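Local coordinates for protein gluconate kinase (PDB 3LL3) that probably phosphorylates a sugar substrate with ATP, as a carbohydrate kinase of the FGGY family that binds both ATP and D-xylulose, at residues L165-A176 with P205-P216. Residues are numbered along the deposited sequence; the frame is centred on the assembly and turned at random.
Sequences LTGKLVTDTTMA and PKIAQPTKVIFP
Thr171 and Ile207 pair at the centre of a two-stranded parallel sheet, strands 170-172 and 206-208, within the N-terminal FGGY domain, beside the central sheet that ends with strands 232-238 and 213-214. The N-H of Thr171 gives a nearly straight bond to Lys206 O (2.8 Å), and the carbonyl of Thr171 accepts from Ala208 N at 2.9 Å. Thr173 N then reaches Ala208 O, extending the pairing into the first turn of helix 173-176. This end is the tightly packed one. With OG1 anti to the backbone N (chi1 -168°), Thr171 bonds Glu159 of helix 157-166 and lays CG2 against Pro205 CB, 3.9 Å away. On the other face Val170 CG1 meets Ala208 CB. The link from Lys206 N to Leu169 O is weak, and beyond it the contact has fewer backbone bonds; Lys168, Phe215 and Pro216 are exposed to solvent there, although Ile214 and Thr166 are buried. Ile214 CG2 sits 3.6 Å from Thr166 OG1 and also borders the methylenes of Lys168, a side chain running past it in the opposite direction. The lysine bends at its last torsion (chi4 69°) to bring NZ to Phe215 O (3.0 Å), tilted 30° from the carbonyl plane. Thr166 OG1 is hydrogen-bonded to Ile162 O and accepts from Lys168 N, an ST turn; replacing the threonine by an alanine is likely to leave both Lys168 N and Ile162 O without this partner and to open a gap beside Ile214 CG2. At the packed end Asp172 N-caps helix 173-176, its OD2 paired with Lys158. Its OD1 accepts weak capping bonds from Thr174 N and Met175 N, takes the Thr174 OG1 bond through its syn lone pair, and has Pro210 CG 3.9 Å away.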
loop_
_atom_site.group_PDB
_atom_site.type_symbol
_atom_site.label_atom_id
_atom_site.label_comp_id
_atom_site.label_asym_id
_atom_site.label_seq_id
_atom_site.Cartn_x
_atom_site.Cartn_y
_atom_site.Cartn_z
ATOM N N LEU A 165 -23.916 -40.551 -20.251
ATOM C CA LEU A 165 -23.728 -41.940 -19.812
ATOM C C LEU A 165 -25.011 -42.777 -19.666
ATOM O O LEU A 165 -24.991 -43.989 -19.913
ATOM C CB LEU A 165 -22.914 -42.000 -18.509
ATOM C CG LEU A 165 -21.452 -41.584 -18.622
ATOM C CD1 LEU A 165 -20.824 -41.464 -17.221
ATOM C CD2 LEU A 165 -20.666 -42.568 -19.474
ATOM N N THR A 166 -26.111 -42.145 -19.250
ATOM C CA THR A 166 -27.310 -42.882 -18.864
ATOM C C THR A 166 -28.566 -42.440 -19.593
ATOM O O THR A 166 -29.609 -43.068 -19.441
ATOM C CB THR A 166 -27.632 -42.698 -17.370
ATOM O OG1 THR A 166 -28.008 -41.332 -17.130
ATOM C CG2 THR A 166 -26.438 -43.087 -16.492
ATOM N N GLY A 167 -28.492 -41.337 -20.333
ATOM C CA GLY A 167 -29.676 -40.787 -20.967
ATOM C C GLY A 167 -30.636 -40.145 -19.971
ATOM O O GLY A 167 -31.757 -39.788 -20.325
ATOM N N LYS A 168 -30.202 -39.986 -18.723
ATOM C CA LYS A 168 -31.024 -39.320 -17.713
ATOM C C LYS A 168 -30.496 -37.914 -17.373
ATOM O O LYS A 168 -29.291 -37.668 -17.403
ATOM C CB LYS A 168 -31.155 -40.193 -16.466
ATOM C CG LYS A 168 -31.949 -41.482 -16.709
ATOM C CD LYS A 168 -32.142 -42.310 -15.443
ATOM C CE LYS A 168 -33.228 -43.371 -15.646
ATOM N NZ LYS A 168 -32.812 -44.450 -16.593
ATOM N N LEU A 169 -31.413 -36.997 -17.093
ATOM C CA LEU A 169 -31.077 -35.636 -16.709
ATOM C C LEU A 169 -31.467 -35.415 -15.261
ATOM O O LEU A 169 -32.629 -35.133 -14.966
ATOM C CB LEU A 169 -31.816 -34.619 -17.579
ATOM C CG LEU A 169 -31.100 -34.108 -18.826
ATOM C CD1 LEU A 169 -31.914 -32.996 -19.503
ATOM C CD2 LEU A 169 -29.725 -33.599 -18.467
ATOM N N VAL A 170 -30.487 -35.518 -14.364
ATOM C CA VAL A 170 -30.731 -35.365 -12.942
ATOM C C VAL A 170 -29.617 -34.534 -12.308
ATOM O O VAL A 170 -28.444 -34.697 -12.655
ATOM C CB VAL A 170 -30.764 -36.726 -12.253
ATOM C CG1 VAL A 170 -31.054 -36.562 -10.772
ATOM C CG2 VAL A 170 -31.813 -37.637 -12.917
ATOM N N THR A 171 -29.989 -33.634 -11.409
ATOM C CA THR A 171 -28.998 -32.902 -10.611
ATOM C C THR A 171 -29.195 -33.216 -9.123
ATOM O O THR A 171 -30.282 -33.640 -8.715
ATOM C CB THR A 171 -29.063 -31.376 -10.875
ATOM O OG1 THR A 171 -27.918 -30.737 -10.297
ATOM C CG2 THR A 171 -30.341 -30.761 -10.300
ATOM N N ASP A 172 -28.161 -33.044 -8.303
ATOM C CA ASP A 172 -28.348 -33.266 -6.879
ATOM C C ASP A 172 -28.631 -31.924 -6.225
ATOM O O ASP A 172 -28.356 -30.876 -6.800
ATOM C CB ASP A 172 -27.110 -33.898 -6.229
ATOM C CG ASP A 172 -25.937 -32.931 -6.173
ATOM O OD1 ASP A 172 -25.633 -32.399 -5.080
ATOM O OD2 ASP A 172 -25.324 -32.694 -7.237
ATOM N N THR A 173 -29.181 -31.971 -5.025
ATOM C CA THR A 173 -29.500 -30.780 -4.262
ATOM C C THR A 173 -28.315 -29.792 -4.158
ATOM O O THR A 173 -28.515 -28.604 -4.297
ATOM C CB THR A 173 -29.944 -31.155 -2.841
ATOM O OG1 THR A 173 -31.033 -32.093 -2.903
ATOM C CG2 THR A 173 -30.363 -29.929 -2.078
ATOM N N THR A 174 -27.095 -30.276 -3.897
ATOM C CA THR A 174 -25.971 -29.348 -3.659
ATOM C C THR A 174 -25.592 -28.618 -4.941
ATOM O O THR A 174 -25.058 -27.507 -4.909
ATOM C CB THR A 174 -24.690 -30.054 -3.112
ATOM O OG1 THR A 174 -24.017 -30.708 -4.190
ATOM C CG2 THR A 174 -25.029 -31.063 -2.033
HETATM N N MSE A 175 -25.869 -29.246 -6.078
HETATM C CA MSE A 175 -25.557 -28.629 -7.361
HETATM C C MSE A 175 -26.672 -27.649 -7.776
HETATM O O MSE A 175 -26.399 -26.599 -8.343
HETATM C CB MSE A 175 -25.328 -29.698 -8.430
HETATM C CG MSE A 175 -24.784 -29.152 -9.725
HETATM SE SE MSE A 175 -22.999 -28.357 -9.606
HETATM C CE MSE A 175 -21.997 -29.961 -9.056
ATOM N N ALA A 176 -27.920 -28.002 -7.486
ATOM C CA ALA A 176 -29.040 -27.090 -7.695
ATOM C C ALA A 176 -28.812 -25.845 -6.822
ATOM O O ALA A 176 -29.185 -24.727 -7.196
ATOM C CB ALA A 176 -30.350 -27.774 -7.332
ATOM N N PRO A 205 -33.021 -29.985 -14.885
ATOM C CA PRO A 205 -32.951 -31.378 -14.432
ATOM C C PRO A 205 -33.858 -31.586 -13.228
ATOM O O PRO A 205 -34.127 -30.633 -12.506
ATOM C CB PRO A 205 -31.486 -31.526 -13.986
ATOM C CG PRO A 205 -30.749 -30.360 -14.606
ATOM C CD PRO A 205 -31.752 -29.260 -14.702
ATOM N N LYS A 206 -34.312 -32.811 -12.997
ATOM C CA LYS A 206 -34.954 -33.136 -11.731
ATOM C C LYS A 206 -33.908 -33.151 -10.613
ATOM O O LYS A 206 -32.733 -33.406 -10.865
ATOM C CB LYS A 206 -35.654 -34.493 -11.817
ATOM C CG LYS A 206 -37.010 -34.411 -12.501
ATOM C CD LYS A 206 -37.534 -35.783 -12.897
ATOM C CE LYS A 206 -39.022 -35.723 -13.242
ATOM N NZ LYS A 206 -39.847 -35.485 -12.018
ATOM N N ILE A 207 -34.344 -32.874 -9.387
ATOM C CA ILE A 207 -33.437 -32.808 -8.237
ATOM C C ILE A 207 -33.540 -34.078 -7.392
ATOM O O ILE A 207 -34.638 -34.495 -7.025
ATOM C CB ILE A 207 -33.754 -31.583 -7.348
ATOM C CG1 ILE A 207 -33.783 -30.314 -8.190
ATOM C CG2 ILE A 207 -32.702 -31.444 -6.237
ATOM C CD1 ILE A 207 -34.373 -29.106 -7.480
ATOM N N ALA A 208 -32.404 -34.707 -7.109
ATOM C CA ALA A 208 -32.375 -35.847 -6.199
ATOM C C ALA A 208 -31.249 -35.700 -5.176
ATOM O O ALA A 208 -30.475 -34.740 -5.240
ATOM C CB ALA A 208 -32.216 -37.148 -6.973
ATOM N N GLN A 209 -31.163 -36.655 -4.248
ATOM C CA GLN A 209 -30.063 -36.701 -3.260
ATOM C C GLN A 209 -28.756 -37.145 -3.911
ATOM O O GLN A 209 -28.769 -37.909 -4.887
ATOM C CB GLN A 209 -30.345 -37.704 -2.136
ATOM C CG GLN A 209 -31.727 -37.675 -1.520
ATOM C CD GLN A 209 -32.035 -38.990 -0.806
ATOM O OE1 GLN A 209 -31.148 -39.601 -0.195
ATOM N NE2 GLN A 209 -33.283 -39.442 -0.896
ATOM N N PRO A 210 -27.616 -36.684 -3.361
ATOM C CA PRO A 210 -26.271 -37.046 -3.834
ATOM C C PRO A 210 -26.023 -38.546 -3.919
ATOM O O PRO A 210 -25.224 -38.960 -4.754
ATOM C CB PRO A 210 -25.344 -36.416 -2.786
ATOM C CG PRO A 210 -26.099 -35.187 -2.347
ATOM C CD PRO A 210 -27.572 -35.604 -2.354
ATOM N N THR A 211 -26.698 -39.336 -3.089
ATOM C CA THR A 211 -26.465 -40.772 -3.046
ATOM C C THR A 211 -27.319 -41.539 -4.063
ATOM O O THR A 211 -27.202 -42.758 -4.181
ATOM C CB THR A 211 -26.758 -41.343 -1.643
ATOM O OG1 THR A 211 -27.980 -40.783 -1.148
ATOM C CG2 THR A 211 -25.617 -41.002 -0.664
ATOM N N LYS A 212 -28.182 -40.836 -4.786
ATOM C CA LYS A 212 -29.081 -41.522 -5.710
ATOM C C LYS A 212 -28.325 -42.273 -6.806
ATOM O O LYS A 212 -27.406 -41.742 -7.420
ATOM C CB LYS A 212 -30.093 -40.565 -6.345
ATOM C CG LYS A 212 -30.997 -41.308 -7.357
ATOM C CD LYS A 212 -32.424 -40.830 -7.328
ATOM C CE LYS A 212 -33.307 -41.707 -8.240
ATOM N NZ LYS A 212 -34.758 -41.412 -8.069
ATOM N N VAL A 213 -28.724 -43.512 -7.045
ATOM C CA VAL A 213 -28.113 -44.321 -8.091
ATOM C C VAL A 213 -28.805 -44.016 -9.408
ATOM O O VAL A 213 -30.017 -44.159 -9.517
ATOM C CB VAL A 213 -28.255 -45.826 -7.797
ATOM C CG1 VAL A 213 -27.669 -46.635 -8.938
ATOM C CG2 VAL A 213 -27.570 -46.196 -6.477
ATOM N N ILE A 214 -28.036 -43.568 -10.395
ATOM C CA ILE A 214 -28.555 -43.314 -11.728
ATOM C C ILE A 214 -28.195 -44.513 -12.612
ATOM O O ILE A 214 -27.019 -44.737 -12.906
ATOM C CB ILE A 214 -27.946 -42.058 -12.343
ATOM C CG1 ILE A 214 -27.892 -40.899 -11.327
ATOM C CG2 ILE A 214 -28.729 -41.660 -13.588
ATOM C CD1 ILE A 214 -29.218 -40.535 -10.716
ATOM N N PHE A 215 -29.218 -45.267 -13.027
ATOM C CA PHE A 215 -29.046 -46.573 -13.654
ATOM C C PHE A 215 -30.036 -46.698 -14.810
ATOM O O PHE A 215 -31.130 -46.130 -14.750
ATOM C CB PHE A 215 -29.338 -47.660 -12.612
ATOM C CG PHE A 215 -28.740 -49.013 -12.930
ATOM C CD1 PHE A 215 -27.399 -49.280 -12.670
ATOM C CD2 PHE A 215 -29.531 -50.036 -13.458
ATOM C CE1 PHE A 215 -26.850 -50.534 -12.953
ATOM C CE2 PHE A 215 -28.986 -51.297 -13.737
ATOM C CZ PHE A 215 -27.650 -51.544 -13.489
ATOM N N PRO A 216 -29.660 -47.425 -15.877
ATOM C CA PRO A 216 -28.349 -48.036 -16.091
ATOM C C PRO A 216 -27.471 -47.171 -16.966
ATOM O O PRO A 216 -27.952 -46.222 -17.568
ATOM C CB PRO A 216 -28.683 -49.317 -16.871
ATOM C CG PRO A 216 -30.193 -49.291 -17.111
ATOM C CD PRO A 216 -30.627 -47.888 -16.884
#